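Local coordinates for beta-mannosidase (Trichoderma harzianum, PDB 4CVU), which probably hydrolyses terminal non-reducing beta-D-mannose residues of beta-mannosides, as a glycoside hydrolase of family 2, at residues A[373-378]-A[481-486]; A[516-521]-A[554-559]; A[523-528]-A[532-537]. All blocks are in the same frame, centred on the assembly; numbering follows the deposited sequence.

Contact 1. Residues A[373-378]-A[481-486]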
loop_
_atom_site.group_PDB
_atom_site.type_symbol
_atom_site.label_atom_id
_atom_site.label_comp_id
_atom_site.label_asym_id
_atom_site.label_seq_id
_atom_site.Cartn_x
_atom_site.Cartn_y
_atom_site.Cartn_z
ATOM N N TRP A 373 20.121 24.128 36.855
ATOM C CA TRP A 373 19.616 24.016 35.479
ATOM C C TRP A 373 18.105 24.068 35.594
ATOM O O TRP A 373 17.493 23.057 35.736
ATOM C CB TRP A 373 20.078 22.726 34.788
ATOM C CG TRP A 373 19.806 22.671 33.345
ATOM C CD1 TRP A 373 18.598 22.593 32.729
ATOM C CD2 TRP A 373 20.787 22.723 32.291
ATOM N NE1 TRP A 373 18.765 22.575 31.366
ATOM C CE2 TRP A 373 20.096 22.668 31.069
ATOM C CE3 TRP A 373 22.158 22.824 32.271
ATOM C CZ2 TRP A 373 20.731 22.721 29.856
ATOM C CZ3 TRP A 373 22.812 22.896 31.062
ATOM C CH2 TRP A 373 22.081 22.828 29.843
ATOM N N HIS A 374 17.538 25.261 35.561
ATOM C CA HIS A 374 16.110 25.452 35.634
ATOM C C HIS A 374 15.634 26.750 34.984
ATOM O O HIS A 374 16.406 27.579 34.611
ATOM C CB HIS A 374 15.569 25.323 37.065
ATOM C CG HIS A 374 15.910 26.466 37.960
ATOM N ND1 HIS A 374 17.032 26.479 38.755
ATOM C CD2 HIS A 374 15.269 27.630 38.194
ATOM C CE1 HIS A 374 17.068 27.600 39.433
ATOM N NE2 HIS A 374 16.012 28.316 39.111
ATOM N N PHE A 375 14.325 26.885 34.897
ATOM C CA PHE A 375 13.700 28.021 34.294
ATOM C C PHE A 375 12.901 28.816 35.340
ATOM O O PHE A 375 12.385 28.229 36.283
ATOM C CB PHE A 375 12.797 27.544 33.171
ATOM C CG PHE A 375 13.529 27.070 31.948
ATOM C CD1 PHE A 375 13.972 25.760 31.838
ATOM C CD2 PHE A 375 13.758 27.939 30.883
ATOM C CE1 PHE A 375 14.619 25.353 30.703
ATOM C CE2 PHE A 375 14.397 27.520 29.743
ATOM C CZ PHE A 375 14.845 26.245 29.659
ATOM N N GLU A 376 12.787 30.125 35.157
ATOM C CA GLU A 376 11.932 31.001 35.973
ATOM C C GLU A 376 11.068 31.906 35.092
ATOM O O GLU A 376 11.573 32.509 34.151
ATOM C CB GLU A 376 12.775 31.876 36.877
ATOM C CG GLU A 376 13.631 31.092 37.855
ATOM C CD GLU A 376 14.479 31.964 38.744
ATOM O OE1 GLU A 376 14.323 33.213 38.718
ATOM O OE2 GLU A 376 15.332 31.398 39.463
ATOM N N ILE A 377 9.782 32.008 35.397
ATOM C CA ILE A 377 8.882 32.857 34.616
ATOM C C ILE A 377 8.416 34.011 35.482
ATOM O O ILE A 377 7.826 33.812 36.512
ATOM C CB ILE A 377 7.697 32.090 34.002
ATOM C CG1 ILE A 377 6.799 32.960 33.110
ATOM C CG2 ILE A 377 6.823 31.462 35.062
ATOM C CD1 ILE A 377 7.332 33.325 31.763
ATOM N N ASN A 378 8.743 35.224 35.048
ATOM C CA ASN A 378 8.433 36.421 35.797
ATOM C C ASN A 378 8.929 36.267 37.245
ATOM O O ASN A 378 8.251 36.607 38.147
ATOM C CB ASN A 378 6.950 36.710 35.775
ATOM C CG ASN A 378 6.446 37.023 34.393
ATOM O OD1 ASN A 378 7.105 37.714 33.648
ATOM N ND2 ASN A 378 5.264 36.500 34.045
ATOM N N LEU A 481 9.248 32.139 23.289
ATOM C CA LEU A 481 10.667 31.843 23.182
ATOM C C LEU A 481 11.250 31.857 24.575
ATOM O O LEU A 481 11.087 32.816 25.305
ATOM C CB LEU A 481 11.380 32.866 22.289
ATOM C CG LEU A 481 12.911 32.763 22.208
ATOM C CD1 LEU A 481 13.335 31.417 21.634
ATOM C CD2 LEU A 481 13.519 33.914 21.385
ATOM N N ALA A 482 11.930 30.787 24.954
ATOM C CA ALA A 482 12.319 30.621 26.347
ATOM C C ALA A 482 13.822 30.610 26.606
ATOM O O ALA A 482 14.271 30.814 27.746
ATOM C CB ALA A 482 11.674 29.360 26.867
ATOM N N CYS A 483 14.597 30.383 25.563
ATOM C CA CYS A 483 16.050 30.326 25.663
ATOM C C CYS A 483 16.604 29.977 24.283
ATOM O O CYS A 483 15.848 29.566 23.387
ATOM C CB CYS A 483 16.534 29.277 26.673
ATOM S SG CYS A 483 16.111 27.547 26.248
ATOM N N TRP A 484 17.905 30.202 24.112
ATOM C CA TRP A 484 18.639 29.722 22.965
ATOM C C TRP A 484 19.772 28.866 23.468
ATOM O O TRP A 484 20.507 29.263 24.370
ATOM C CB TRP A 484 19.244 30.866 22.144
ATOM C CG TRP A 484 18.279 31.527 21.266
ATOM C CD1 TRP A 484 17.797 32.782 21.406
ATOM C CD2 TRP A 484 17.663 30.981 20.084
ATOM N NE1 TRP A 484 16.932 33.069 20.378
ATOM C CE2 TRP A 484 16.815 31.976 19.563
ATOM C CE3 TRP A 484 17.725 29.730 19.432
ATOM C CZ2 TRP A 484 16.050 31.787 18.413
ATOM C CZ3 TRP A 484 16.981 29.549 18.276
ATOM C CH2 TRP A 484 16.135 30.555 17.788
ATOM N N MET A 485 19.922 27.693 22.878
ATOM C CA MET A 485 21.077 26.870 23.147
ATOM C C MET A 485 21.774 26.643 21.816
ATOM O O MET A 485 21.124 26.616 20.735
ATOM C CB MET A 485 20.688 25.579 23.891
ATOM C CG MET A 485 19.908 25.850 25.195
ATOM S SD MET A 485 20.302 24.717 26.559
ATOM C CE MET A 485 19.158 25.325 27.800
ATOM N N GLY A 486 23.098 26.590 21.891
ATOM C CA GLY A 486 23.973 26.629 20.704
ATOM C C GLY A 486 23.889 25.399 19.820
ATOM O O GLY A 486 24.155 25.454 18.603
#
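Phe-375 and Trp-373 meet Ala-482, Cys-483 and Met-485 in a buried contact that illustrates how two strands of one sheet can pack through side chains without pairing. The backbones run roughly antiparallel, but the CA atoms of Phe-375 and Ala-482 are 8.5 Å apart and no hydrogen bond crosses. Along 481-486 the first to touch is Ala-482. The carbonyl O of Ala-482 lies at the rim of the Phe-375 ring, in the ring plane, 3.9 Å from CE2, while its methyl group stands a little farther from the same carbon. Cys-483 follows, with SG set between its own backbone N and carbonyl carbon (chi1 64°). This rotation brings SG of Cys-483 to 3.9 Å from CZ of Phe-375, again at the ring edge: the sulfur is 89° off the ring normal, an in-plane sulfur-aromatic contact. Met-485 ends the series, its chain bending at chi2 (-143°) to carry the thioether to the benzo end of Trp-373, where CE of Met-485 comes within 3.7 Å of CZ2. Its SD is 5.0 Å from the centroid of the Trp-373 six-membered ring, an oblique Met-aromatic contact. His-374 gives NE2 to the anti lone pair of Glu-376 OE2, away from this apolar layer. A classic beta bulge, Trp-373 and His-374 both facing Ser-354, marks the start of the pairing with strand 351-354, which continues through Glu-376 and Leu-352. Phe-353 of that strand lies against Trp-373, Phe-375 and Met-485. Strands 380-389, 418-421, 442-446, 481-485 and 534-535 are successive parallel neighbours, consistent with the TIM barrel of family 2; strand 374-377 is hairpinned onto 380-389, and Trp-484 of 481-485 touches Leu-525 of helix 506-528.

Contact 2. Residues A[516-521]-A[554-559]. With NAG (2-acetamido-2-deoxy-beta-D-glucopyranose), chain D; NAG (2-acetamido-2-deoxy-beta-D-glucopyranose), chain F.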
loop_
_atom_site.group_PDB
_atom_site.type_symbol
_atom_site.label_atom_id
_atom_site.label_comp_id
_atom_site.label_asym_id
_atom_site.label_seq_id
_atom_site.Cartn_x
_atom_site.Cartn_y
_atom_site.Cartn_z
ATOM N N LEU A 516 33.350 29.443 18.206
ATOM C CA LEU A 516 32.081 29.533 17.445
ATOM C C LEU A 516 30.880 29.686 18.375
ATOM O O LEU A 516 30.110 30.662 18.267
ATOM C CB LEU A 516 31.858 28.316 16.539
ATOM C CG LEU A 516 30.645 28.425 15.591
ATOM C CD1 LEU A 516 30.730 29.689 14.778
ATOM C CD2 LEU A 516 30.506 27.215 14.669
ATOM N N PHE A 517 30.729 28.733 19.298
ATOM C CA PHE A 517 29.485 28.631 20.087
ATOM C C PHE A 517 29.437 29.572 21.305
ATOM O O PHE A 517 28.380 29.785 21.886
ATOM C CB PHE A 517 29.211 27.175 20.467
ATOM C CG PHE A 517 28.951 26.292 19.275
ATOM C CD1 PHE A 517 27.684 26.263 18.680
ATOM C CD2 PHE A 517 29.965 25.555 18.708
ATOM C CE1 PHE A 517 27.434 25.486 17.566
ATOM C CE2 PHE A 517 29.719 24.761 17.592
ATOM C CZ PHE A 517 28.456 24.741 17.014
ATOM N N ILE A 518 30.556 30.187 21.671
ATOM C CA ILE A 518 30.517 31.109 22.805
ATOM C C ILE A 518 30.927 32.532 22.372
ATOM O O ILE A 518 30.115 33.439 22.402
ATOM C CB ILE A 518 31.394 30.601 23.961
ATOM C CG1 ILE A 518 30.933 29.212 24.417
ATOM C CG2 ILE A 518 31.345 31.567 25.136
ATOM C CD1 ILE A 518 31.833 28.595 25.477
ATOM N N THR A 519 32.186 32.703 21.967
ATOM C CA THR A 519 32.723 34.010 21.576
ATOM C C THR A 519 31.886 34.615 20.442
ATOM O O THR A 519 31.393 35.710 20.585
ATOM C CB THR A 519 34.225 33.924 21.206
ATOM O OG1 THR A 519 34.951 33.233 22.233
ATOM C CG2 THR A 519 34.839 35.315 21.044
ATOM N N THR A 520 31.661 33.896 19.351
ATOM C CA THR A 520 30.893 34.476 18.230
ATOM C C THR A 520 29.402 34.494 18.556
ATOM O O THR A 520 28.778 35.557 18.604
ATOM C CB THR A 520 31.096 33.704 16.922
ATOM O OG1 THR A 520 32.488 33.585 16.651
ATOM C CG2 THR A 520 30.422 34.418 15.749
ATOM N N LEU A 521 28.852 33.311 18.812
ATOM C CA LEU A 521 27.405 33.168 18.993
ATOM C C LEU A 521 26.827 33.887 20.230
ATOM O O LEU A 521 25.796 34.534 20.121
ATOM C CB LEU A 521 27.005 31.686 18.969
ATOM C CG LEU A 521 26.625 31.073 17.603
ATOM C CD1 LEU A 521 27.483 31.506 16.440
ATOM C CD2 LEU A 521 26.611 29.564 17.680
ATOM N N ILE A 554 31.610 33.273 28.226
ATOM C CA ILE A 554 31.012 32.278 29.110
ATOM C C ILE A 554 32.099 31.272 29.454
ATOM O O ILE A 554 32.583 30.567 28.597
ATOM C CB ILE A 554 29.805 31.553 28.458
ATOM C CG1 ILE A 554 28.758 32.576 27.991
ATOM C CG2 ILE A 554 29.190 30.560 29.457
ATOM C CD1 ILE A 554 27.484 32.004 27.412
ATOM N N VAL A 555 32.514 31.246 30.707
ATOM C CA VAL A 555 33.569 30.335 31.141
ATOM C C VAL A 555 32.842 29.081 31.644
ATOM O O VAL A 555 32.299 29.067 32.755
ATOM C CB VAL A 555 34.461 30.964 32.237
ATOM C CG1 VAL A 555 35.493 29.980 32.755
ATOM C CG2 VAL A 555 35.152 32.226 31.718
ATOM N N GLU A 556 32.786 28.068 30.782
ATOM C CA GLU A 556 32.139 26.758 31.122
ATOM C C GLU A 556 32.853 26.011 32.228
ATOM O O GLU A 556 34.060 26.038 32.320
ATOM C CB GLU A 556 32.063 25.884 29.894
ATOM C CG GLU A 556 31.065 26.368 28.844
ATOM C CD GLU A 556 29.647 26.174 29.334
ATOM O OE1 GLU A 556 29.105 25.045 29.152
ATOM O OE2 GLU A 556 29.101 27.112 29.947
ATOM N N ARG A 557 32.075 25.365 33.089
ATOM C CA ARG A 557 32.620 24.467 34.106
ATOM C C ARG A 557 33.318 23.270 33.516
ATOM O O ARG A 557 34.342 22.836 33.998
ATOM C CB ARG A 557 31.524 23.950 35.051
ATOM C CG ARG A 557 32.102 23.310 36.296
ATOM C CD ARG A 557 31.046 22.995 37.311
ATOM N NE ARG A 557 30.677 24.157 38.064
ATOM C CZ ARG A 557 31.361 24.612 39.102
ATOM N NH1 ARG A 557 32.458 24.010 39.458
ATOM N NH2 ARG A 557 30.966 25.674 39.761
ATOM N N TYR A 558 32.729 22.730 32.464
ATOM C CA TYR A 558 33.202 21.482 31.891
ATOM C C TYR A 558 33.305 20.434 33.017
ATOM O O TYR A 558 32.351 20.161 33.680
ATOM C CB TYR A 558 34.529 21.645 31.129
ATOM C CG TYR A 558 34.516 22.578 29.975
ATOM C CD1 TYR A 558 33.803 22.279 28.859
ATOM C CD2 TYR A 558 35.234 23.748 29.983
ATOM C CE1 TYR A 558 33.780 23.105 27.786
ATOM C CE2 TYR A 558 35.208 24.610 28.908
ATOM C CZ TYR A 558 34.478 24.253 27.802
ATOM O OH TYR A 558 34.403 25.041 26.737
ATOM N N TYR A 559 34.487 19.892 33.225
ATOM C CA TYR A 559 34.702 18.768 34.122
ATOM C C TYR A 559 35.458 19.203 35.399
ATOM O O TYR A 559 36.041 18.386 36.083
ATOM C CB TYR A 559 35.274 17.548 33.333
ATOM C CG TYR A 559 34.695 17.562 31.892
ATOM C CD1 TYR A 559 33.312 17.796 31.673
ATOM C CD2 TYR A 559 35.501 17.513 30.782
ATOM C CE1 TYR A 559 32.765 17.920 30.394
ATOM C CE2 TYR A 559 34.963 17.643 29.495
ATOM C CZ TYR A 559 33.596 17.841 29.294
ATOM O OH TYR A 559 33.095 17.953 28.017
HETATM C C1 NAG D . 37.933 23.854 33.666
HETATM C C2 NAG D . 38.477 23.007 32.519
HETATM C C3 NAG D . 39.436 23.776 31.614
HETATM C C4 NAG D . 38.806 25.098 31.194
HETATM C C5 NAG D . 38.318 25.858 32.421
HETATM C C6 NAG D . 37.562 27.126 32.053
HETATM C C7 NAG D . 38.497 20.637 33.121
HETATM C C8 NAG D . 39.277 19.527 33.773
HETATM N N2 NAG D . 39.103 21.831 33.086
HETATM O O3 NAG D . 39.727 22.948 30.499
HETATM O O4 NAG D . 39.716 25.927 30.503
HETATM O O5 NAG D . 37.400 25.058 33.124
HETATM O O6 NAG D . 36.540 26.837 31.146
HETATM O O7 NAG D . 37.370 20.417 32.643
HETATM C C1 NAG F . 31.157 29.293 40.892
HETATM C C2 NAG F . 31.938 30.622 40.944
HETATM C C3 NAG F . 33.398 30.433 40.595
HETATM C C4 NAG F . 33.987 29.330 41.432
HETATM C C5 NAG F . 33.155 28.058 41.253
HETATM C C6 NAG F . 33.650 26.919 42.142
HETATM C C7 NAG F . 30.441 32.516 40.499
HETATM C C8 NAG F . 29.863 33.503 39.508
HETATM N N2 NAG F . 31.341 31.623 40.068
HETATM O O3 NAG F . 34.035 31.646 40.898
HETATM O O4 NAG F . 35.316 29.110 41.040
HETATM O O5 NAG F . 31.851 28.348 41.654
HETATM O O6 NAG F . 32.993 25.736 41.747
HETATM O O7 NAG F . 30.075 32.547 41.665
#
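Ile-518 of helix 506-528 and Ile-554 of strand 554-556 bring their backbones to 6.4 Å between CA atoms, with no hydrogen bond crossing. The helix belongs to the beta-alpha-beta connection between parallel strands 481-485 and 534-535, in what is by family probably a TIM barrel, and the two-stranded antiparallel pair 545-546/554-556 lies against it. It carries a pi-type turn here: Leu-521 N bonds to Leu-516 O at 3.0 Å, one residue farther back than in an alpha helix. Ile-518 does most of the touching, with two branches. CG2 of Ile-518 lies 3.5 Å from the backbone N of Ile-554 and also rests on that residue's CB and CG1. The other branch of Ile-518, stretched out at chi2 175°, carries CD1 past Ile-554 O to stop 4.1 Å from CG of Glu-556. These are contacts of methyl groups with both side chain and backbone, made at a slant, and Val-552 and Phe-522 extend the same patch.

Beyond the strand, the chain turns outward to sugars attached to the protein itself. Arg-557 bends at chi3 (-80°) and holds O6 of the chain F N-acetylglucosamine in the fork of its guanidinium, NH1 at 2.9 Å and NH2 at 2.8 Å, with O6 at the edge near the group's plane. Asn-371 takes NE and Asn-357 takes a further bond from NH2, which fixes the rotation of the group. A leucine in this place would remove the fork and is likely to leave the sugar O6 and the two asparagine carbonyls without these donors. The chain D N-acetylglucosamine is held instead by the backbone: its O6 gives a hydrogen bond to Glu-556 O at 2.9 Å, and its acetamide O7 receives one from Tyr-559 N at 3.0 Å.

Contact 3. Residues A[523-528]-A[532-537]. With MAN (alpha-D-mannopyranose), chain E; NAG (2-acetamido-2-deoxy-beta-D-glucopyranose), chain B; NAG (2-acetamido-2-deoxy-beta-D-glucopyranose), chain C.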
loop_
_atom_site.group_PDB
_atom_site.type_symbol
_atom_site.label_atom_id
_atom_site.label_comp_id
_atom_site.label_asym_id
_atom_site.label_seq_id
_atom_site.Cartn_x
_atom_site.Cartn_y
_atom_site.Cartn_z
ATOM N N ASN A 523 28.025 36.503 21.769
ATOM C CA ASN A 523 28.092 37.936 21.430
ATOM C C ASN A 523 27.013 38.349 20.466
ATOM O O ASN A 523 26.383 39.346 20.676
ATOM C CB ASN A 523 29.467 38.354 20.899
ATOM C CG ASN A 523 30.344 38.851 22.006
ATOM O OD1 ASN A 523 30.058 39.910 22.567
ATOM N ND2 ASN A 523 31.381 38.091 22.368
ATOM N N VAL A 524 26.765 37.540 19.441
ATOM C CA VAL A 524 25.682 37.845 18.478
ATOM C C VAL A 524 24.303 37.882 19.149
ATOM O O VAL A 524 23.509 38.805 18.916
ATOM C CB VAL A 524 25.643 36.861 17.304
ATOM C CG1 VAL A 524 24.393 37.068 16.455
ATOM C CG2 VAL A 524 26.866 37.016 16.424
ATOM N N LEU A 525 23.999 36.911 19.999
ATOM C CA LEU A 525 22.712 36.921 20.723
ATOM C C LEU A 525 22.585 38.136 21.662
ATOM O O LEU A 525 21.531 38.801 21.704
ATOM C CB LEU A 525 22.544 35.666 21.564
ATOM C CG LEU A 525 21.328 35.648 22.500
ATOM C CD1 LEU A 525 20.032 35.865 21.734
ATOM C CD2 LEU A 525 21.273 34.320 23.230
ATOM N N ALA A 526 23.631 38.344 22.461
ATOM C CA ALA A 526 23.672 39.473 23.386
ATOM C C ALA A 526 23.557 40.842 22.678
ATOM O O ALA A 526 22.921 41.761 23.204
ATOM C CB ALA A 526 24.919 39.432 24.266
ATOM N N ALA A 527 24.117 40.945 21.490
ATOM C CA ALA A 527 23.959 42.142 20.688
ATOM C C ALA A 527 22.503 42.402 20.310
ATOM O O ALA A 527 22.105 43.546 20.114
ATOM C CB ALA A 527 24.802 42.035 19.440
ATOM N N ASN A 528 21.704 41.342 20.193
ATOM C CA ASN A 528 20.324 41.449 19.662
ATOM C C ASN A 528 19.198 41.089 20.625
ATOM O O ASN A 528 18.018 41.124 20.246
ATOM C CB ASN A 528 20.235 40.626 18.371
ATOM C CG ASN A 528 21.002 41.284 17.227
ATOM O OD1 ASN A 528 20.521 42.229 16.611
ATOM N ND2 ASN A 528 22.191 40.780 16.947
ATOM N N ILE A 532 16.710 36.991 26.449
ATOM C CA ILE A 532 16.781 35.542 26.244
ATOM C C ILE A 532 18.128 34.970 26.669
ATOM O O ILE A 532 19.156 35.344 26.107
ATOM C CB ILE A 532 16.538 35.173 24.787
ATOM C CG1 ILE A 532 15.157 35.686 24.332
ATOM C CG2 ILE A 532 16.651 33.656 24.613
ATOM C CD1 ILE A 532 13.988 35.223 25.169
ATOM N N SER A 533 18.099 34.045 27.634
ATOM C CA SER A 533 19.322 33.405 28.154
ATOM C C SER A 533 19.900 32.361 27.183
ATOM O O SER A 533 19.237 31.936 26.234
ATOM C CB SER A 533 19.044 32.714 29.482
ATOM O OG SER A 533 18.504 33.590 30.420
ATOM N N TYR A 534 21.122 31.922 27.459
ATOM C CA TYR A 534 21.881 31.161 26.503
ATOM C C TYR A 534 22.661 30.083 27.166
ATOM O O TYR A 534 23.081 30.197 28.329
ATOM C CB TYR A 534 22.867 32.060 25.724
ATOM C CG TYR A 534 23.662 31.347 24.635
ATOM C CD1 TYR A 534 23.062 30.984 23.434
ATOM C CD2 TYR A 534 25.015 31.062 24.804
ATOM C CE1 TYR A 534 23.768 30.329 22.442
ATOM C CE2 TYR A 534 25.750 30.421 23.806
ATOM C CZ TYR A 534 25.117 30.051 22.625
ATOM O OH TYR A 534 25.812 29.402 21.633
ATOM N N SER A 535 22.864 29.019 26.406
ATOM C CA SER A 535 23.797 28.001 26.775
ATOM C C SER A 535 24.478 27.551 25.490
ATOM O O SER A 535 23.812 27.439 24.441
ATOM C CB SER A 535 23.056 26.834 27.451
ATOM O OG SER A 535 23.933 25.750 27.689
ATOM N N PRO A 536 25.790 27.301 25.560
ATOM C CA PRO A 536 26.504 26.925 24.354
ATOM C C PRO A 536 26.116 25.529 23.806
ATOM O O PRO A 536 26.397 25.242 22.649
ATOM C CB PRO A 536 27.968 26.973 24.769
ATOM C CG PRO A 536 27.963 26.848 26.252
ATOM C CD PRO A 536 26.666 27.378 26.741
ATOM N N CYS A 537 25.490 24.676 24.634
ATOM C CA CYS A 537 24.906 23.418 24.125
ATOM C C CYS A 537 23.812 22.899 25.028
ATOM O O CYS A 537 23.640 23.358 26.168
ATOM C CB CYS A 537 25.962 22.344 23.917
ATOM S SG CYS A 537 26.870 21.975 25.433
HETATM C C1 MAN E . 32.199 43.979 20.453
HETATM C C2 MAN E . 33.306 43.032 20.886
HETATM C C3 MAN E . 32.765 41.938 21.827
HETATM C C4 MAN E . 32.116 42.637 23.025
HETATM C C5 MAN E . 31.003 43.546 22.494
HETATM C C6 MAN E . 30.276 44.312 23.582
HETATM O O2 MAN E . 34.255 43.863 21.591
HETATM O O3 MAN E . 33.825 41.097 22.295
HETATM O O4 MAN E . 31.686 41.665 24.001
HETATM O O5 MAN E . 31.539 44.528 21.599
HETATM O O6 MAN E . 29.289 45.166 22.982
HETATM C C1 NAG B . 23.108 46.737 19.106
HETATM C C2 NAG B . 23.848 46.780 17.765
HETATM C C3 NAG B . 24.986 45.783 17.782
HETATM C C4 NAG B . 25.849 45.965 19.007
HETATM C C5 NAG B . 24.988 46.001 20.272
HETATM C C6 NAG B . 25.821 46.254 21.535
HETATM C C7 NAG B . 22.260 47.491 16.046
HETATM C C8 NAG B . 21.331 47.115 14.931
HETATM N N2 NAG B . 22.949 46.534 16.659
HETATM O O3 NAG B . 25.817 45.983 16.666
HETATM O O4 NAG B . 26.725 44.866 19.176
HETATM O O5 NAG B . 23.992 46.982 20.166
HETATM O O6 NAG B . 26.681 47.375 21.316
HETATM O O7 NAG B . 22.359 48.684 16.338
HETATM C C1 NAG C . 18.270 47.825 20.909
HETATM C C2 NAG C . 19.441 48.230 21.801
HETATM C C3 NAG C . 20.651 48.536 20.943
HETATM C C4 NAG C . 20.995 47.316 20.066
HETATM C C5 NAG C . 19.747 46.880 19.299
HETATM C C6 NAG C . 19.883 45.580 18.512
HETATM C C7 NAG C . 18.842 49.307 23.917
HETATM C C8 NAG C . 18.417 50.574 24.605
HETATM N N2 NAG C . 19.040 49.377 22.608
HETATM O O3 NAG C . 21.721 48.842 21.802
HETATM O O4 NAG C . 22.007 47.651 19.138
HETATM O O5 NAG C . 18.663 46.693 20.172
HETATM O O6 NAG C . 18.714 45.440 17.722
HETATM O O7 NAG C . 18.994 48.283 24.577
#
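Leu-525 and Tyr-534 close the turn between helix 506-528 and strand 534-535, a worked example of how the helix of a beta-alpha-beta crossover rests on its next strand. The CB of Leu-525 points at the strand, and CG lies anti to the backbone N (chi1 172°), from where the two methyls part. CD1 of Leu-525 turns to Trp-484, 3.8 Å from that residue's CD1, while CD2 heads toward the backbone of Ile-532 and CB of Tyr-534. At this second tip CD2 of Leu-525 is 3.7 Å from the carbonyl O of Ile-532 and 3.7 Å from CB of Tyr-534. CD2 of Leu-525 also comes obliquely to the Tyr-534 ring, 3.8 Å from its CD1. Val-472 also touches the leucine.

The polar groups nearby are satisfied elsewhere: Ile-532 O accepts from Asn-242 ND2, and Tyr-534 OH is hydrogen-bonded to Phe-517 O. Within 523-528, Asn-528 gives ND2 to Val-524 O at 3.1 Å, nearly straight at 164°. Asn-523 OD1 takes a bond from O4 of a glycan mannose at 2.8 Å, so the helix has a side that faces the glycan as well as a buried one. With no hydrogen bond between these two segments, the contact is carried by one methyl, consistent with a fit that depends on shape rather than on polar pairing.

Overall arrangement
From the N terminus, contact 1 comes first: it closes a loop of about a hundred residues, joining strand 374-377 to strand 481-485 within the mixed sheet of what is, by family, a TIM-barrel domain. Helix 506-528 follows in series and serves the other two. Contact 3 ties its last turns to strand 534-535, the parallel neighbour of 481-485, through a very short connection. This small closure lies wholly within the wider span of contact 2, which brings the middle of the helix to strand 554-556 and the glycan-bearing surface. No loops cross. Centres of contacts 1 and 3, like those of 2 and 3, lie about 11 Å apart.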